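Local coordinates for protein hyperpolarization-activated (Ih) channel (Strongylocentrotus purpuratus, PDB 2PTM) that probably forms a voltage-gated potassium-permeable channel in the membrane and, in this carboxy-terminal piece, binds cyclic AMP, at residues G121-I126 with T161-F166; E97-A102 with R114-Q119. All blocks are in the same frame, centred on the assembly; numbering follows the deposited sequence.

In the fold
Interactions 1 and 2 lie side by side in the cyclic nucleotide-binding domain, with centres about 5 Å apart. Strand 163-169 joins them. It runs between strands 95-99 and 114-118, the two that interaction 2 bridges through side chains. Two probable backbone hydrogen bonds tie it to them: Leu165 N to Glu97 O at 2.8 Å, and Phe117 N to Phe166 O at 2.8 Å. Segment 121-126 of interaction 1 runs on to the pocket, where Ile125 touches the nucleotide. Interaction 2 does not touch the ligand: between nearest atoms, the Phe116 side chain is about 8 Å from the cyclic AMP. It is about 4 Å from the side chain of Arg153, a nucleotide-binding residue.

Interaction 1: G121-I126 with T161-F166; sequences GIVDII and TYCTLF. With CMP (adenosine-3',5'-cyclic-monophosphate), chain C.
Thr161 meets the chain at Gly121 and Ile122, and both branches of its side chain take part. From CB, one branch ends in the hydroxyl. OG1 lies between the backbone N and the carbonyl carbon (chi1 63°), and from there it accepts a hydrogen bond from Ile122 N at 3.1 Å (N-H...O angle 153°). It also donates to the carbonyl O of the next residue, Tyr162 O, at 2.8 Å, coming from above that carbonyl plane. The hydroxyl is thus gripped twice, which fixes its rotation. The other branch, CG2, lies 4.2 Å from Ile122 CB in looser apolar contact.

Gly121 packs close to this hydroxyl. Its CA is 3.4 Å from Thr161 OG1, and a CB here would run into Cys163 SG and Tyr162 O. Its backbone angles would also press a side chain against the preceding carbonyl. Cys163 turns its sulfur toward segment 121-126. SG packs 3.8 Å from Val123 CG1 and sits 3.7 Å from Ile122 O.

Beyond the contact, the strand carries on to the ligand. Ile125 sets CG2 3.7 Å from N9 of the cyclic AMP, and its CD1 is 3.9 Å from the ribose O4'. This side chain is part of the pocket wall.

Segment 121-126 enters a sheet in which strand 123-126 lies between 156-159 and 132-136. Segment 161-166 enters the other sheet, where strand 163-169 lies between 95-99 and 114-118. The contact therefore joins two places where the chain crosses from one sheet of the beta roll to the other. Next to Thr161, Tyr162 stacks on Tyr40 of helix 28-42, and its hydroxyl is hydrogen-bonded to Gln100.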
loop_
_atom_site.group_PDB
_atom_site.type_symbol
_atom_site.label_atom_id
_atom_site.label_comp_id
_atom_site.label_asym_id
_atom_site.label_seq_id
_atom_site.Cartn_x
_atom_site.Cartn_y
_atom_site.Cartn_z
ATOM N N GLY A 121 -14.385 27.856 -9.742
ATOM C CA GLY A 121 -13.172 28.587 -10.019
ATOM C C GLY A 121 -13.040 28.914 -11.493
ATOM O O GLY A 121 -13.835 28.476 -12.325
ATOM N N ILE A 122 -12.017 29.687 -11.807
ATOM C CA ILE A 122 -11.740 30.076 -13.186
ATOM C C ILE A 122 -10.285 29.762 -13.490
ATOM O O ILE A 122 -9.402 30.112 -12.712
ATOM C CB ILE A 122 -11.962 31.579 -13.381
ATOM C CG1 ILE A 122 -13.427 31.933 -13.102
ATOM C CG2 ILE A 122 -11.546 31.987 -14.779
ATOM C CD1 ILE A 122 -13.705 33.413 -13.090
ATOM N N VAL A 123 -10.039 29.083 -14.608
ATOM C CA VAL A 123 -8.677 28.818 -15.058
ATOM C C VAL A 123 -8.471 29.367 -16.466
ATOM O O VAL A 123 -9.431 29.508 -17.230
ATOM C CB VAL A 123 -8.336 27.301 -15.024
ATOM C CG1 VAL A 123 -8.533 26.753 -13.628
ATOM C CG2 VAL A 123 -9.198 26.534 -16.012
ATOM N N ASP A 124 -7.223 29.705 -16.787
ATOM C CA ASP A 124 -6.848 30.131 -18.131
ATOM C C ASP A 124 -6.145 28.988 -18.839
ATOM O O ASP A 124 -5.317 28.305 -18.236
ATOM C CB ASP A 124 -5.883 31.316 -18.070
ATOM C CG ASP A 124 -6.558 32.603 -17.646
ATOM O OD1 ASP A 124 -7.784 32.753 -17.845
ATOM O OD2 ASP A 124 -5.847 33.479 -17.121
ATOM N N ILE A 125 -6.481 28.780 -20.113
ATOM C CA ILE A 125 -5.781 27.823 -20.961
ATOM C C ILE A 125 -4.723 28.594 -21.752
ATOM O O ILE A 125 -5.058 29.453 -22.560
ATOM C CB ILE A 125 -6.759 27.130 -21.946
ATOM C CG1 ILE A 125 -7.952 26.516 -21.192
ATOM C CG2 ILE A 125 -6.032 26.093 -22.802
ATOM C CD1 ILE A 125 -7.568 25.554 -20.100
ATOM N N ILE A 126 -3.449 28.296 -21.512
ATOM C CA ILE A 126 -2.355 29.084 -22.071
ATOM C C ILE A 126 -1.532 28.266 -23.061
ATOM O O ILE A 126 -0.936 27.256 -22.691
ATOM C CB ILE A 126 -1.424 29.601 -20.944
ATOM C CG1 ILE A 126 -2.253 30.290 -19.849
ATOM C CG2 ILE A 126 -0.332 30.513 -21.517
ATOM C CD1 ILE A 126 -1.440 30.811 -18.683
ATOM N N THR A 161 -8.453 32.153 -9.909
ATOM C CA THR A 161 -9.063 32.318 -8.596
ATOM C C THR A 161 -8.649 31.119 -7.761
ATOM O O THR A 161 -7.897 30.276 -8.236
ATOM C CB THR A 161 -10.594 32.300 -8.706
ATOM O OG1 THR A 161 -11.015 31.022 -9.203
ATOM C CG2 THR A 161 -11.098 33.388 -9.660
ATOM N N TYR A 162 -9.118 31.036 -6.521
ATOM C CA TYR A 162 -9.077 29.757 -5.824
ATOM C C TYR A 162 -9.927 28.795 -6.646
ATOM O O TYR A 162 -10.992 29.178 -7.136
ATOM C CB TYR A 162 -9.647 29.885 -4.403
ATOM C CG TYR A 162 -8.593 30.213 -3.379
ATOM C CD1 TYR A 162 -8.170 31.519 -3.187
ATOM C CD2 TYR A 162 -8.002 29.206 -2.616
ATOM C CE1 TYR A 162 -7.192 31.822 -2.255
ATOM C CE2 TYR A 162 -7.026 29.490 -1.694
ATOM C CZ TYR A 162 -6.621 30.803 -1.515
ATOM O OH TYR A 162 -5.649 31.095 -0.596
ATOM N N CYS A 163 -9.469 27.555 -6.799
ATOM C CA CYS A 163 -10.211 26.566 -7.576
ATOM C C CYS A 163 -10.408 25.307 -6.772
ATOM O O CYS A 163 -9.475 24.811 -6.148
ATOM C CB CYS A 163 -9.484 26.219 -8.882
ATOM S SG CYS A 163 -9.461 27.594 -10.061
ATOM N N THR A 164 -11.631 24.804 -6.784
ATOM C CA THR A 164 -11.904 23.505 -6.207
ATOM C C THR A 164 -12.188 22.573 -7.373
ATOM O O THR A 164 -13.091 22.817 -8.176
ATOM C CB THR A 164 -13.079 23.570 -5.231
ATOM O OG1 THR A 164 -14.214 24.123 -5.900
ATOM C CG2 THR A 164 -12.732 24.474 -4.063
ATOM N N LEU A 165 -11.385 21.525 -7.471
ATOM C CA LEU A 165 -11.417 20.605 -8.601
ATOM C C LEU A 165 -11.653 19.190 -8.098
ATOM O O LEU A 165 -11.411 18.889 -6.917
ATOM C CB LEU A 165 -10.069 20.633 -9.340
ATOM C CG LEU A 165 -9.522 22.008 -9.719
ATOM C CD1 LEU A 165 -8.144 21.885 -10.360
ATOM C CD2 LEU A 165 -10.503 22.691 -10.662
ATOM N N PHE A 166 -12.122 18.321 -8.986
ATOM C CA PHE A 166 -12.159 16.893 -8.703
ATOM C C PHE A 166 -11.391 16.200 -9.801
ATOM O O PHE A 166 -11.724 16.355 -10.983
ATOM C CB PHE A 166 -13.598 16.392 -8.660
ATOM C CG PHE A 166 -14.339 16.826 -7.429
ATOM C CD1 PHE A 166 -14.328 16.039 -6.288
ATOM C CD2 PHE A 166 -15.016 18.031 -7.402
ATOM C CE1 PHE A 166 -15.011 16.435 -5.147
ATOM C CE2 PHE A 166 -15.695 18.442 -6.262
ATOM C CZ PHE A 166 -15.687 17.648 -5.133
HETATM P P CMP C . -4.289 18.336 -21.769
HETATM O O1P CMP C . -3.443 18.488 -23.072
HETATM O O2P CMP C . -4.315 17.030 -21.129
HETATM O "O5'" CMP C . -3.740 19.575 -20.901
HETATM C "C5'" CMP C . -4.144 20.918 -21.030
HETATM C "C4'" CMP C . -5.651 21.069 -21.188
HETATM O "O4'" CMP C . -6.107 22.318 -21.696
HETATM C "C3'" CMP C . -6.080 20.131 -22.290
HETATM O "O3'" CMP C . -5.780 18.779 -22.224
HETATM C "C2'" CMP C . -7.538 20.481 -22.592
HETATM O "O2'" CMP C . -8.352 20.022 -21.522
HETATM C "C1'" CMP C . -7.393 22.022 -22.349
HETATM N N9 CMP C . -7.438 22.762 -23.577
HETATM C C8 CMP C . -6.453 22.880 -24.590
HETATM N N7 CMP C . -6.828 23.704 -25.583
HETATM C C5 CMP C . -8.113 24.135 -25.235
HETATM C C6 CMP C . -9.078 24.990 -25.842
HETATM N N6 CMP C . -8.807 25.615 -27.032
HETATM N N1 CMP C . -10.278 25.183 -25.215
HETATM C C2 CMP C . -10.504 24.570 -24.031
HETATM N N3 CMP C . -9.696 23.745 -23.332
HETATM C C4 CMP C . -8.509 23.564 -23.959
#

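Interaction 2: E97-A102 with R114-Q119; sequences EVFQPA and RMFFIQ
Glu97 and Arg114 reach toward each other tip to tip and form a two-pronged salt bridge. Arg114 offers its side, NE and NH2, and each nitrogen takes a different carboxylate oxygen. NH2 binds Glu97 OE1 at 2.9 Å, nearly straight at 166°. NE binds Glu97 OE2 at 2.8 Å and is more bent. Both oxygens use their syn lone pairs. The carboxylate and guanidinium planes are only 24° apart, so the pair lies almost flat. The Arg114 chain is extended from CG to NE, which carries the guanidinium across to the acid.

This is the tight part of the contact. Phe116 adds to it: its CZ lies 3.3 Å above one face of the guanidinium, toward the rim. Glu97 OE1 lies at the edge of its ring, 3.7 Å from CE1. Phe99 CZ approaches the guanidinium edge at 4.0 Å from Arg114 NH2. The apolar part is looser, since the two buried rings come no closer than 4.4 Å, between Phe99 CE2 and Phe116 CE1.

The charged pair itself is partly exposed and has further partners. Glu97 OE2 is also hydrogen-bonded to Ser167, and Arg114 NH2 makes a salt bridge to Glu58 of the second subunit. An alanine in place of Arg114 lacks the guanidinium, and would probably leave Glu97 and that Glu58 without their positive mate and open a gap beside Phe116 CZ.

Arg114 O also accepts a hydrogen bond from Arg153, which binds the cyclic AMP. The two strands are not direct neighbours. Their short segments approach to 9.9 Å at 78°, and strand 163-169 runs between them. The salt bridge thus spans a middle strand of one sheet of the beta roll of the cyclic nucleotide-binding domain.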
loop_
_atom_site.group_PDB
_atom_site.type_symbol
_atom_site.label_atom_id
_atom_site.label_comp_id
_atom_site.label_asym_id
_atom_site.label_seq_id
_atom_site.Cartn_x
_atom_site.Cartn_y
_atom_site.Cartn_z
ATOM N N GLU A 97 -9.468 18.292 -4.936
ATOM C CA GLU A 97 -8.203 19.027 -4.932
ATOM C C GLU A 97 -8.531 20.500 -4.867
ATOM O O GLU A 97 -9.548 20.929 -5.406
ATOM C CB GLU A 97 -7.375 18.736 -6.200
ATOM C CG GLU A 97 -6.852 17.287 -6.294
ATOM C CD GLU A 97 -5.863 17.080 -7.426
ATOM O OE1 GLU A 97 -5.045 17.987 -7.688
ATOM O OE2 GLU A 97 -5.898 16.004 -8.053
ATOM N N VAL A 98 -7.679 21.272 -4.206
ATOM C CA VAL A 98 -7.847 22.719 -4.175
ATOM C C VAL A 98 -6.555 23.335 -4.666
ATOM O O VAL A 98 -5.470 22.874 -4.287
ATOM C CB VAL A 98 -8.145 23.233 -2.737
ATOM C CG1 VAL A 98 -7.926 24.739 -2.653
ATOM C CG2 VAL A 98 -9.566 22.876 -2.316
ATOM N N PHE A 99 -6.674 24.357 -5.519
ATOM C CA PHE A 99 -5.535 25.144 -5.979
ATOM C C PHE A 99 -5.785 26.641 -5.727
ATOM O O PHE A 99 -6.926 27.074 -5.521
ATOM C CB PHE A 99 -5.247 24.897 -7.476
ATOM C CG PHE A 99 -4.646 23.540 -7.777
ATOM C CD1 PHE A 99 -3.262 23.380 -7.894
ATOM C CD2 PHE A 99 -5.460 22.433 -7.967
ATOM C CE1 PHE A 99 -2.700 22.147 -8.168
ATOM C CE2 PHE A 99 -4.911 21.181 -8.248
ATOM C CZ PHE A 99 -3.520 21.039 -8.351
ATOM N N GLN A 100 -4.703 27.414 -5.751
ATOM C CA GLN A 100 -4.720 28.831 -5.401
ATOM C C GLN A 100 -4.444 29.709 -6.612
ATOM O O GLN A 100 -3.905 29.238 -7.608
ATOM C CB GLN A 100 -3.676 29.097 -4.309
ATOM C CG GLN A 100 -4.115 28.564 -2.938
ATOM C CD GLN A 100 -2.998 28.514 -1.931
ATOM O OE1 GLN A 100 -2.052 27.746 -2.086
ATOM N NE2 GLN A 100 -3.109 29.321 -0.868
ATOM N N PRO A 101 -4.815 30.997 -6.531
ATOM C CA PRO A 101 -4.585 31.934 -7.634
ATOM C C PRO A 101 -3.144 31.877 -8.143
ATOM O O PRO A 101 -2.210 31.838 -7.333
ATOM C CB PRO A 101 -4.869 33.293 -6.990
ATOM C CG PRO A 101 -5.862 33.002 -5.952
ATOM C CD PRO A 101 -5.541 31.631 -5.415
ATOM N N ALA A 102 -2.996 31.843 -9.469
ATOM C CA ALA A 102 -1.705 31.781 -10.156
ATOM C C ALA A 102 -1.014 30.399 -10.146
ATOM O O ALA A 102 0.037 30.231 -10.764
ATOM C CB ALA A 102 -0.754 32.902 -9.666
ATOM N N ARG A 114 -3.616 12.619 -14.658
ATOM C CA ARG A 114 -5.023 12.738 -14.291
ATOM C C ARG A 114 -5.686 13.894 -15.046
ATOM O O ARG A 114 -5.000 14.741 -15.617
ATOM C CB ARG A 114 -5.161 12.947 -12.770
ATOM C CG ARG A 114 -4.577 14.267 -12.223
ATOM C CD ARG A 114 -4.290 14.149 -10.726
ATOM N NE ARG A 114 -4.064 15.436 -10.065
ATOM C CZ ARG A 114 -2.910 16.096 -10.081
ATOM N NH1 ARG A 114 -1.871 15.599 -10.744
ATOM N NH2 ARG A 114 -2.794 17.256 -9.441
ATOM N N MET A 115 -7.018 13.916 -15.050
ATOM C CA MET A 115 -7.771 15.047 -15.594
ATOM C C MET A 115 -8.572 15.675 -14.464
ATOM O O MET A 115 -8.621 15.124 -13.360
ATOM C CB MET A 115 -8.714 14.610 -16.714
ATOM C CG MET A 115 -9.866 13.738 -16.230
ATOM S SD MET A 115 -11.133 13.621 -17.490
ATOM C CE MET A 115 -11.670 15.320 -17.592
ATOM N N PHE A 116 -9.197 16.819 -14.745
ATOM C CA PHE A 116 -9.828 17.636 -13.705
ATOM C C PHE A 116 -11.212 18.125 -14.097
ATOM O O PHE A 116 -11.419 18.572 -15.230
ATOM C CB PHE A 116 -8.977 18.872 -13.413
ATOM C CG PHE A 116 -7.564 18.557 -13.015
ATOM C CD1 PHE A 116 -7.213 18.478 -11.671
ATOM C CD2 PHE A 116 -6.587 18.347 -13.980
ATOM C CE1 PHE A 116 -5.905 18.193 -11.299
ATOM C CE2 PHE A 116 -5.285 18.052 -13.612
ATOM C CZ PHE A 116 -4.942 17.972 -12.272
ATOM N N PHE A 117 -12.145 18.065 -13.153
ATOM C CA PHE A 117 -13.461 18.683 -13.306
ATOM C C PHE A 117 -13.500 19.895 -12.398
ATOM O O PHE A 117 -13.086 19.806 -11.241
ATOM C CB PHE A 117 -14.565 17.707 -12.891
ATOM C CG PHE A 117 -14.695 16.529 -13.806
ATOM C CD1 PHE A 117 -15.570 16.568 -14.882
ATOM C CD2 PHE A 117 -13.927 15.393 -13.609
ATOM C CE1 PHE A 117 -15.688 15.488 -15.734
ATOM C CE2 PHE A 117 -14.037 14.303 -14.464
ATOM C CZ PHE A 117 -14.917 14.351 -15.525
ATOM N N ILE A 118 -13.997 21.023 -12.907
ATOM C CA ILE A 118 -14.044 22.245 -12.111
ATOM C C ILE A 118 -15.354 22.335 -11.336
ATOM O O ILE A 118 -16.432 22.443 -11.927
ATOM C CB ILE A 118 -13.908 23.508 -12.991
ATOM C CG1 ILE A 118 -12.600 23.470 -13.796
ATOM C CG2 ILE A 118 -13.967 24.777 -12.143
ATOM C CD1 ILE A 118 -12.445 24.648 -14.781
ATOM N N GLN A 119 -15.271 22.274 -10.012
ATOM C CA GLN A 119 -16.457 22.509 -9.206
ATOM C C GLN A 119 -16.661 24.003 -9.154
ATOM O O GLN A 119 -17.703 24.522 -9.569
ATOM C CB GLN A 119 -16.296 21.983 -7.790
ATOM C CG GLN A 119 -17.522 22.295 -6.914
ATOM C CD GLN A 119 -17.388 21.708 -5.543
ATOM O OE1 GLN A 119 -16.539 22.129 -4.753
ATOM N NE2 GLN A 119 -18.209 20.712 -5.248
#